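Local coordinates for protein botulinum neurotoxin type G (Clostridium botulinum, PDB 3MPP) that adheres to the host cell surface through its receptor-binding domain, the heavy chain then translocating the light-chain metalloprotease into the host cytosol, at residues I35-F40 / I198-I203; N89-I94 / I187-T192; I126-S131 / S163-E168. The protein carries 4 engineered substitutions. All coordinates share one frame; numbering follows the deposited sequence.

Contact 1 of 3, residues I35-F40 / I198-I203; sequences IGNGQF and IKDFNI
Phe-40 carries CG between its backbone N and carbonyl carbon (chi1 68°), while Ile-198 holds CG1 anti to the carbonyl carbon (chi1 -69°) and CG2 anti to N, and the two side chains run side by side in the same direction. CB of Ile-198 sits over one face of the Phe-40 ring, 4.0 Å from its centroid and offset toward the rim, a CH-pi contact. CG2 of Ile-198 reaches CZ of Phe-40 at 3.6 Å. The backbones form an antiparallel hydrogen-bonded pair: Phe-40 N to Ile-198 O is 2.9 Å and Ile-198 N to Phe-40 O is 2.8 Å.

Beyond Gly-38 the link becomes polar. ND2 of the poorly ordered Asn-37 gives a bent hydrogen bond to OD1 of Asp-200 (3.2 Å, 137° at the hydrogen). On the sheet face away from the apolar Phe-40 and Ile-198, Gln-39 CG packs on Lys-199 CB at 4.0 Å, while the Gln-39 amide bonds to Asn-33 and Asn-232.

The pair belongs to an antiparallel sheet of the concanavalin-like beta sandwich in the N-terminal receptor-binding subdomain. Strand 195-204 also pairs there with strands 3-10 and 67-74; Phe-40 further packs on Val-30 and Phe-32 of strand 30-33.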
loop_
_atom_site.group_PDB
_atom_site.type_symbol
_atom_site.label_atom_id
_atom_site.label_comp_id
_atom_site.label_asym_id
_atom_site.label_seq_id
_atom_site.Cartn_x
_atom_site.Cartn_y
_atom_site.Cartn_z
ATOM N N ILE A 35 11.406 -4.800 -7.552
ATOM C CA ILE A 35 10.342 -3.824 -7.790
ATOM C C ILE A 35 10.845 -2.449 -7.379
ATOM O O ILE A 35 11.364 -2.291 -6.283
ATOM C CB ILE A 35 9.082 -4.140 -6.972
ATOM C CG1 ILE A 35 8.533 -5.523 -7.345
ATOM C CG2 ILE A 35 8.033 -3.047 -7.183
ATOM C CD1 ILE A 35 7.447 -6.037 -6.384
ATOM N N GLY A 36 10.702 -1.451 -8.244
ATOM C CA GLY A 36 11.258 -0.150 -7.926
ATOM C C GLY A 36 12.767 -0.286 -7.811
ATOM O O GLY A 36 13.419 -0.664 -8.773
ATOM N N ASN A 37 13.343 -0.024 -6.645
ATOM C CA ASN A 37 14.792 -0.163 -6.557
ATOM C C ASN A 37 15.448 -0.528 -5.228
ATOM O O ASN A 37 16.351 0.184 -4.802
ATOM C CB ASN A 37 15.454 1.119 -7.070
ATOM C CG ASN A 37 15.204 2.302 -6.158
ATOM O OD1 ASN A 37 16.016 3.224 -6.077
ATOM N ND2 ASN A 37 14.078 2.273 -5.454
ATOM N N GLY A 38 15.048 -1.605 -4.559
ATOM C CA GLY A 38 13.873 -2.408 -4.833
ATOM C C GLY A 38 13.244 -2.645 -3.455
ATOM O O GLY A 38 12.956 -1.687 -2.748
ATOM N N GLN A 39 13.033 -3.897 -3.054
ATOM C CA GLN A 39 12.417 -4.176 -1.751
ATOM C C GLN A 39 13.113 -5.314 -1.034
ATOM O O GLN A 39 13.569 -6.243 -1.680
ATOM C CB GLN A 39 10.939 -4.541 -1.919
ATOM C CG GLN A 39 10.135 -3.549 -2.758
ATOM C CD GLN A 39 8.677 -3.995 -2.927
ATOM O OE1 GLN A 39 8.296 -5.109 -2.527
ATOM N NE2 GLN A 39 7.861 -3.131 -3.516
ATOM N N PHE A 40 13.190 -5.258 0.299
ATOM C CA PHE A 40 13.695 -6.414 1.043
ATOM C C PHE A 40 12.842 -6.825 2.237
ATOM O O PHE A 40 12.189 -6.002 2.867
ATOM C CB PHE A 40 15.187 -6.280 1.448
ATOM C CG PHE A 40 15.467 -5.213 2.466
ATOM C CD1 PHE A 40 15.349 -5.479 3.825
ATOM C CD2 PHE A 40 15.904 -3.955 2.069
ATOM C CE1 PHE A 40 15.635 -4.507 4.772
ATOM C CE2 PHE A 40 16.184 -2.969 3.010
ATOM C CZ PHE A 40 16.057 -3.251 4.373
ATOM N N ILE A 198 10.762 -3.711 3.762
ATOM C CA ILE A 198 11.300 -2.353 3.749
ATOM C C ILE A 198 11.716 -1.965 2.324
ATOM O O ILE A 198 12.196 -2.807 1.565
ATOM C CB ILE A 198 12.525 -2.242 4.688
ATOM C CG1 ILE A 198 12.083 -2.370 6.149
ATOM C CG2 ILE A 198 13.266 -0.921 4.460
ATOM C CD1 ILE A 198 13.207 -2.675 7.101
ATOM N N LYS A 199 11.525 -0.698 1.962
ATOM C CA LYS A 199 11.992 -0.194 0.682
ATOM C C LYS A 199 12.369 1.271 0.832
ATOM O O LYS A 199 11.971 1.925 1.794
ATOM C CB LYS A 199 10.912 -0.346 -0.405
ATOM C CG LYS A 199 9.732 0.613 -0.264
ATOM C CD LYS A 199 8.786 0.502 -1.470
ATOM C CE LYS A 199 7.468 1.224 -1.235
ATOM N NZ LYS A 199 6.646 1.337 -2.497
ATOM N N ASP A 200 13.148 1.768 -0.123
ATOM C CA ASP A 200 13.527 3.176 -0.179
ATOM C C ASP A 200 14.126 3.683 1.122
ATOM O O ASP A 200 13.725 4.738 1.605
ATOM C CB ASP A 200 12.311 4.039 -0.538
ATOM C CG ASP A 200 11.768 3.742 -1.919
ATOM O OD1 ASP A 200 12.550 3.312 -2.793
ATOM O OD2 ASP A 200 10.556 3.947 -2.134
ATOM N N PHE A 201 15.075 2.949 1.700
ATOM C CA PHE A 201 15.697 3.444 2.921
ATOM C C PHE A 201 16.726 4.531 2.605
ATOM O O PHE A 201 17.612 4.340 1.768
ATOM C CB PHE A 201 16.336 2.331 3.755
ATOM C CG PHE A 201 16.925 2.829 5.048
ATOM C CD1 PHE A 201 16.177 2.825 6.212
ATOM C CD2 PHE A 201 18.217 3.340 5.088
ATOM C CE1 PHE A 201 16.713 3.304 7.397
ATOM C CE2 PHE A 201 18.752 3.816 6.268
ATOM C CZ PHE A 201 18.003 3.799 7.422
ATOM N N ASN A 202 16.588 5.667 3.287
ATOM C CA ASN A 202 17.440 6.832 3.081
ATOM C C ASN A 202 17.797 7.496 4.394
ATOM O O ASN A 202 16.954 7.618 5.279
ATOM C CB ASN A 202 16.724 7.882 2.226
ATOM C CG ASN A 202 16.557 7.457 0.792
ATOM O OD1 ASN A 202 15.481 7.010 0.387
ATOM N ND2 ASN A 202 17.613 7.610 0.004
ATOM N N ILE A 203 19.044 7.953 4.494
ATOM C CA ILE A 203 19.490 8.777 5.604
ATOM C C ILE A 203 19.824 10.168 5.088
ATOM O O ILE A 203 20.471 10.300 4.051
ATOM C CB ILE A 203 20.790 8.232 6.204
ATOM C CG1 ILE A 203 20.637 6.760 6.581
ATOM C CG2 ILE A 203 21.205 9.071 7.403
ATOM C CD1 ILE A 203 20.170 6.554 7.991
HETATM O O HOH W 1 14.187 0.362 -2.357
#

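Contact 2 of 3, residues N89-I94 / I187-T192; sequences NEYTII and INCTDT
One face of the Tyr-91 ring is covered by Cys-189, whose SG lies 4.1 Å from the ring centroid, 17° off the ring normal and offset toward the rim, a sulfur-aromatic contact. CB of Cys-189 lies 3.6 Å from Tyr-91 CG, the ring atom bonded to CB. Leu-186, Ile-107 and Lys-194 also touch the Tyr-91 side chain. The second flat group is the amide of Asn-89, with CG anti to the backbone N (chi1 175°). Its ND2 donates to Asn-188 O (2.8 Å), an acceptor almost exactly in the amide plane. Its OD1 accepts from Thr-190 N (2.9 Å), which stands 44° above the carbonyl plane. A single amide thus spans the backbone on both sides of Cys-189.

These bonds lie where strand 181-187 runs out in the seven-stranded antiparallel sheet of the concanavalin-like N-terminal half of the receptor-binding domain. The last pair of strand 181-187 with strand 90-98 is Thr-92 with Ile-187, hydrogen-bonded from Thr-92 N to Ile-187 O (3.0 Å) and from Ile-187 N to Thr-92 O (2.9 Å). The two side chains lie side by side, CB of Thr-92 3.7 Å from CB of Ile-187. Past this pair segment 187-192 leaves the strand, and Asn-89, directly after helix 83-88, meets it there by side chain instead of backbone. A water bridges Glu-90 O and Asn-188 ND2, while Asn-44 binds Cys-189 O and Asp-191 O.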
loop_
_atom_site.group_PDB
_atom_site.type_symbol
_atom_site.label_atom_id
_atom_site.label_comp_id
_atom_site.label_asym_id
_atom_site.label_seq_id
_atom_site.Cartn_x
_atom_site.Cartn_y
_atom_site.Cartn_z
ATOM N N ASN A 89 4.640 -7.463 22.276
ATOM C CA ASN A 89 6.027 -7.741 21.885
ATOM C C ASN A 89 6.598 -6.612 21.034
ATOM O O ASN A 89 6.238 -6.455 19.868
ATOM C CB ASN A 89 6.123 -9.103 21.181
ATOM C CG ASN A 89 7.528 -9.416 20.617
ATOM O OD1 ASN A 89 7.642 -9.915 19.499
ATOM N ND2 ASN A 89 8.578 -9.170 21.398
ATOM N N GLU A 90 7.458 -5.803 21.648
ATOM C CA GLU A 90 8.173 -4.770 20.921
ATOM C C GLU A 90 9.507 -5.319 20.447
ATOM O O GLU A 90 10.259 -5.914 21.220
ATOM C CB GLU A 90 8.384 -3.513 21.780
ATOM C CG GLU A 90 9.076 -2.385 21.012
ATOM C CD GLU A 90 9.411 -1.178 21.868
ATOM O OE1 GLU A 90 8.946 -1.113 23.021
ATOM O OE2 GLU A 90 10.144 -0.294 21.383
ATOM N N TYR A 91 9.793 -5.140 19.166
ATOM C CA TYR A 91 11.044 -5.633 18.611
ATOM C C TYR A 91 11.672 -4.577 17.724
ATOM O O TYR A 91 10.981 -3.857 17.015
ATOM C CB TYR A 91 10.838 -6.946 17.834
ATOM C CG TYR A 91 9.780 -6.880 16.751
ATOM C CD1 TYR A 91 10.116 -6.569 15.434
ATOM C CD2 TYR A 91 8.444 -7.126 17.049
ATOM C CE1 TYR A 91 9.136 -6.507 14.430
ATOM C CE2 TYR A 91 7.463 -7.066 16.069
ATOM C CZ TYR A 91 7.814 -6.760 14.766
ATOM O OH TYR A 91 6.829 -6.695 13.818
ATOM N N THR A 92 12.992 -4.479 17.801
ATOM C CA THR A 92 13.748 -3.555 16.979
ATOM C C THR A 92 13.769 -4.090 15.545
ATOM O O THR A 92 13.761 -5.310 15.324
ATOM C CB THR A 92 15.181 -3.432 17.539
ATOM O OG1 THR A 92 15.095 -3.039 18.904
ATOM C CG2 THR A 92 15.998 -2.399 16.781
ATOM N N ILE A 93 13.756 -3.185 14.573
ATOM C CA ILE A 93 13.906 -3.575 13.178
ATOM C C ILE A 93 15.103 -2.883 12.537
ATOM O O ILE A 93 15.753 -3.450 11.667
ATOM C CB ILE A 93 12.641 -3.298 12.340
ATOM C CG1 ILE A 93 12.241 -1.832 12.408
ATOM C CG2 ILE A 93 11.479 -4.189 12.802
ATOM C CD1 ILE A 93 11.202 -1.454 11.345
ATOM N N ILE A 94 15.381 -1.653 12.967
ATOM C CA ILE A 94 16.520 -0.897 12.456
ATOM C C ILE A 94 17.197 -0.176 13.617
ATOM O O ILE A 94 16.526 0.449 14.439
ATOM C CB ILE A 94 16.097 0.156 11.412
ATOM C CG1 ILE A 94 15.207 -0.460 10.325
ATOM C CG2 ILE A 94 17.330 0.797 10.780
ATOM C CD1 ILE A 94 14.518 0.576 9.435
ATOM N N ILE A 187 15.082 -7.677 16.321
ATOM C CA ILE A 187 15.652 -7.955 17.642
ATOM C C ILE A 187 14.558 -8.079 18.692
ATOM O O ILE A 187 13.737 -7.167 18.840
ATOM C CB ILE A 187 16.612 -6.828 18.109
ATOM C CG1 ILE A 187 17.594 -6.431 16.996
ATOM C CG2 ILE A 187 17.346 -7.243 19.395
ATOM C CD1 ILE A 187 18.450 -7.567 16.494
ATOM N N ASN A 188 14.573 -9.188 19.430
ATOM C CA ASN A 188 13.605 -9.460 20.498
ATOM C C ASN A 188 12.187 -9.807 20.016
ATOM O O ASN A 188 11.222 -9.710 20.783
ATOM C CB ASN A 188 13.537 -8.293 21.489
ATOM C CG ASN A 188 14.893 -7.927 22.054
ATOM O OD1 ASN A 188 15.712 -8.803 22.358
ATOM N ND2 ASN A 188 15.145 -6.620 22.195
ATOM N N CYS A 189 12.048 -10.219 18.760
ATOM C CA CYS A 189 10.728 -10.615 18.272
ATOM C C CYS A 189 10.447 -12.072 18.650
ATOM O O CYS A 189 11.252 -12.955 18.368
ATOM C CB CYS A 189 10.627 -10.425 16.757
ATOM S SG CYS A 189 9.002 -10.871 16.117
ATOM N N THR A 190 9.303 -12.334 19.276
ATOM C CA THR A 190 9.032 -13.678 19.782
ATOM C C THR A 190 8.177 -14.552 18.848
ATOM O O THR A 190 7.980 -15.735 19.098
ATOM C CB THR A 190 8.393 -13.633 21.186
ATOM O OG1 THR A 190 7.174 -12.892 21.122
ATOM C CG2 THR A 190 9.341 -12.969 22.185
ATOM N N ASP A 191 7.691 -13.976 17.763
ATOM C CA ASP A 191 6.886 -14.722 16.805
ATOM C C ASP A 191 7.801 -15.178 15.668
ATOM O O ASP A 191 8.307 -14.347 14.918
ATOM C CB ASP A 191 5.756 -13.806 16.307
ATOM C CG ASP A 191 4.913 -14.436 15.209
ATOM O OD1 ASP A 191 5.232 -15.558 14.772
ATOM O OD2 ASP A 191 3.926 -13.794 14.784
ATOM N N THR A 192 8.056 -16.484 15.557
ATOM C CA THR A 192 9.031 -16.960 14.572
ATOM C C THR A 192 8.547 -16.774 13.136
ATOM O O THR A 192 9.328 -16.894 12.206
ATOM C CB THR A 192 9.437 -18.438 14.782
ATOM O OG1 THR A 192 8.270 -19.271 14.717
ATOM C CG2 THR A 192 10.133 -18.617 16.152
HETATM O O HOH W 2 12.948 -4.596 21.891
#

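Contact 3 of 3, residues I126-S131 / S163-E168; sequences IFFEYS and SLKKSE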
loop_
_atom_site.group_PDB
_atom_site.type_symbol
_atom_site.label_atom_id
_atom_site.label_comp_id
_atom_site.label_asym_id
_atom_site.label_seq_id
_atom_site.Cartn_x
_atom_site.Cartn_y
_atom_site.Cartn_z
ATOM N N ILE A 126 9.158 8.394 20.581
ATOM C CA ILE A 126 8.001 8.970 19.933
ATOM C C ILE A 126 7.487 7.875 19.005
ATOM O O ILE A 126 8.271 7.051 18.547
ATOM C CB ILE A 126 8.390 10.232 19.145
ATOM C CG1 ILE A 126 7.170 10.852 18.469
ATOM C CG2 ILE A 126 9.470 9.915 18.126
ATOM C CD1 ILE A 126 7.460 12.191 17.826
ATOM N N PHE A 127 6.183 7.848 18.738
ATOM C CA PHE A 127 5.610 6.757 17.966
ATOM C C PHE A 127 4.414 7.191 17.122
ATOM O O PHE A 127 3.812 8.245 17.360
ATOM C CB PHE A 127 5.196 5.614 18.903
ATOM C CG PHE A 127 4.068 5.969 19.827
ATOM C CD1 PHE A 127 2.750 5.860 19.399
ATOM C CD2 PHE A 127 4.319 6.426 21.114
ATOM C CE1 PHE A 127 1.705 6.184 20.235
ATOM C CE2 PHE A 127 3.276 6.751 21.959
ATOM C CZ PHE A 127 1.964 6.634 21.519
ATOM N N PHE A 128 4.093 6.371 16.127
ATOM C CA PHE A 128 2.858 6.499 15.370
ATOM C C PHE A 128 2.040 5.228 15.580
ATOM O O PHE A 128 2.567 4.126 15.435
ATOM C CB PHE A 128 3.152 6.701 13.876
ATOM C CG PHE A 128 1.935 6.609 12.991
ATOM C CD1 PHE A 128 0.944 7.583 13.042
ATOM C CD2 PHE A 128 1.791 5.562 12.083
ATOM C CE1 PHE A 128 -0.177 7.506 12.214
ATOM C CE2 PHE A 128 0.677 5.481 11.266
ATOM C CZ PHE A 128 -0.312 6.460 11.331
ATOM N N GLU A 129 0.767 5.378 15.940
ATOM C CA GLU A 129 -0.114 4.222 16.108
ATOM C C GLU A 129 -1.290 4.304 15.145
ATOM O O GLU A 129 -1.952 5.337 15.088
ATOM C CB GLU A 129 -0.654 4.153 17.539
ATOM C CG GLU A 129 -1.667 3.013 17.763
ATOM C CD GLU A 129 -2.058 2.837 19.234
ATOM O OE1 GLU A 129 -1.178 2.951 20.105
ATOM O OE2 GLU A 129 -3.245 2.574 19.519
ATOM N N TYR A 130 -1.543 3.229 14.389
ATOM C CA TYR A 130 -2.746 3.148 13.561
ATOM C C TYR A 130 -3.740 2.172 14.186
ATOM O O TYR A 130 -3.356 1.258 14.916
ATOM C CB TYR A 130 -2.420 2.754 12.106
ATOM C CG TYR A 130 -1.543 1.530 11.981
ATOM C CD1 TYR A 130 -2.086 0.252 12.051
ATOM C CD2 TYR A 130 -0.172 1.654 11.806
ATOM C CE1 TYR A 130 -1.287 -0.877 11.946
ATOM C CE2 TYR A 130 0.632 0.541 11.703
ATOM C CZ TYR A 130 0.067 -0.726 11.774
ATOM O OH TYR A 130 0.870 -1.838 11.667
ATOM N N SER A 131 -5.021 2.379 13.905
ATOM C CA SER A 131 -6.079 1.558 14.490
ATOM C C SER A 131 -6.024 0.104 14.028
ATOM O O SER A 131 -5.619 -0.186 12.905
ATOM C CB SER A 131 -7.454 2.143 14.143
ATOM O OG SER A 131 -8.499 1.336 14.657
ATOM N N SER A 163 2.925 13.417 5.735
ATOM C CA SER A 163 2.211 14.333 6.621
ATOM C C SER A 163 2.680 14.218 8.076
ATOM O O SER A 163 2.868 13.121 8.589
ATOM C CB SER A 163 0.702 14.095 6.509
ATOM O OG SER A 163 -0.002 14.718 7.566
ATOM N N LEU A 164 2.882 15.359 8.731
ATOM C CA LEU A 164 3.320 15.376 10.127
ATOM C C LEU A 164 2.275 14.681 11.005
ATOM O O LEU A 164 1.093 15.014 10.941
ATOM C CB LEU A 164 3.526 16.824 10.599
ATOM C CG LEU A 164 4.620 17.161 11.620
ATOM C CD1 LEU A 164 4.466 18.608 12.115
ATOM C CD2 LEU A 164 4.635 16.197 12.792
ATOM N N LYS A 165 2.704 13.717 11.819
ATOM C CA LYS A 165 1.784 13.018 12.719
ATOM C C LYS A 165 2.122 13.260 14.195
ATOM O O LYS A 165 1.239 13.276 15.054
ATOM C CB LYS A 165 1.776 11.513 12.439
ATOM C CG LYS A 165 1.371 11.116 11.011
ATOM C CD LYS A 165 -0.056 11.496 10.710
ATOM C CE LYS A 165 -0.457 11.010 9.320
ATOM N NZ LYS A 165 -1.804 11.513 8.930
ATOM N N LYS A 166 3.404 13.422 14.488
ATOM C CA LYS A 166 3.828 13.721 15.851
ATOM C C LYS A 166 5.118 14.519 15.884
ATOM O O LYS A 166 5.915 14.476 14.951
ATOM C CB LYS A 166 3.952 12.445 16.686
ATOM C CG LYS A 166 2.641 12.037 17.315
ATOM C CD LYS A 166 2.799 10.936 18.319
ATOM C CE LYS A 166 1.442 10.396 18.714
ATOM N NZ LYS A 166 1.579 9.134 19.478
ATOM N N SER A 167 5.315 15.256 16.969
ATOM C CA SER A 167 6.484 16.105 17.103
ATOM C C SER A 167 6.662 16.484 18.566
ATOM O O SER A 167 5.844 17.214 19.125
ATOM C CB SER A 167 6.321 17.353 16.236
ATOM O OG SER A 167 7.384 18.264 16.443
ATOM N N GLU A 168 7.727 15.980 19.189
ATOM C CA GLU A 168 7.951 16.204 20.616
ATOM C C GLU A 168 9.407 16.501 20.971
ATOM O O GLU A 168 10.322 16.198 20.205
ATOM C CB GLU A 168 7.493 14.984 21.420
ATOM C CG GLU A 168 6.131 14.439 21.027
ATOM C CD GLU A 168 5.887 13.047 21.587
ATOM O OE1 GLU A 168 4.984 12.353 21.076
ATOM O OE2 GLU A 168 6.602 12.648 22.533
HETATM O O HOH W 3 4.641 9.737 20.823
#
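Border strands of the two sheets of the beta sandwich in the N-terminal receptor-binding subdomain meet here through side chains, with Phe-127 and Ile-126 of one touching Lys-166 of the other. The strand axes come within 7.3 Å, farther apart than those of hydrogen-bonded neighbours, and their directions differ by 144°. A classic beta bulge, in which Lys-165 and Lys-166 both face Ile-158, lies in the second strand.

Lys-166 runs extended beyond CG and crosses the Phe-127 side chain so that its NZ stands over one face of the ring, 3.4 Å from the centroid and 27° off the normal. This is a cation-pi contact displaced toward the rim. The same NZ makes a weak hydrogen bond to Phe-127 O at 3.2 Å. A water joins the group: it donates to Glu-168 OE1 (2.7 Å), accepts from Phe-127 N and, weakly, from Lys-166 NZ. Through this water, the carboxylate of Glu-168 would be expected to favour the charged ammonium. The apolar contact is that of Ile-126 CD1 with Lys-166 CB, 3.7 Å apart. CG1 of Ile-126 lies against the carboxylate oxygen OE1 of Glu-168, also at 3.7 Å. Farther along, Phe-128 CD1 and Lys-165 CB lie 4.1 Å apart.

Arg-111 makes a second cation-pi contact with Phe-127. Strand 123-129 is outermost in its seven-stranded sheet, beside strand 111-117, whereas strand 163-168 pairs with strand 156-160 of the other sheet; Ile-126 and Phe-128 also reach Ile-158 and Ile-160 there.

Overall arrangement
From the N terminus the chain passes 35-40, 89-94 and 126-131, then meets their partners in reverse order at 163-168, 187-192 and 198-203. The three loops are therefore nested without crossing: contact 3 closes the innermost, contact 2 the next, and contact 1 the outermost, with 157 residues between its segments. Contact 1 joins strands of the sheet that holds 156-160 and 195-204, contact 2 lies at the end of a strand pair in the seven-stranded sheet, and contact 3 connects these two sheets of the beta sandwich at their borders. Contacts 1 and 2 touch, Ile-94 CD1 lying 4.1 Å from Phe-201 CE1 and 4.2 Å from Ile-198 CD1, which is packing between sheets. Contacts 2 and 3 stay about 8 Å apart at their nearest atoms.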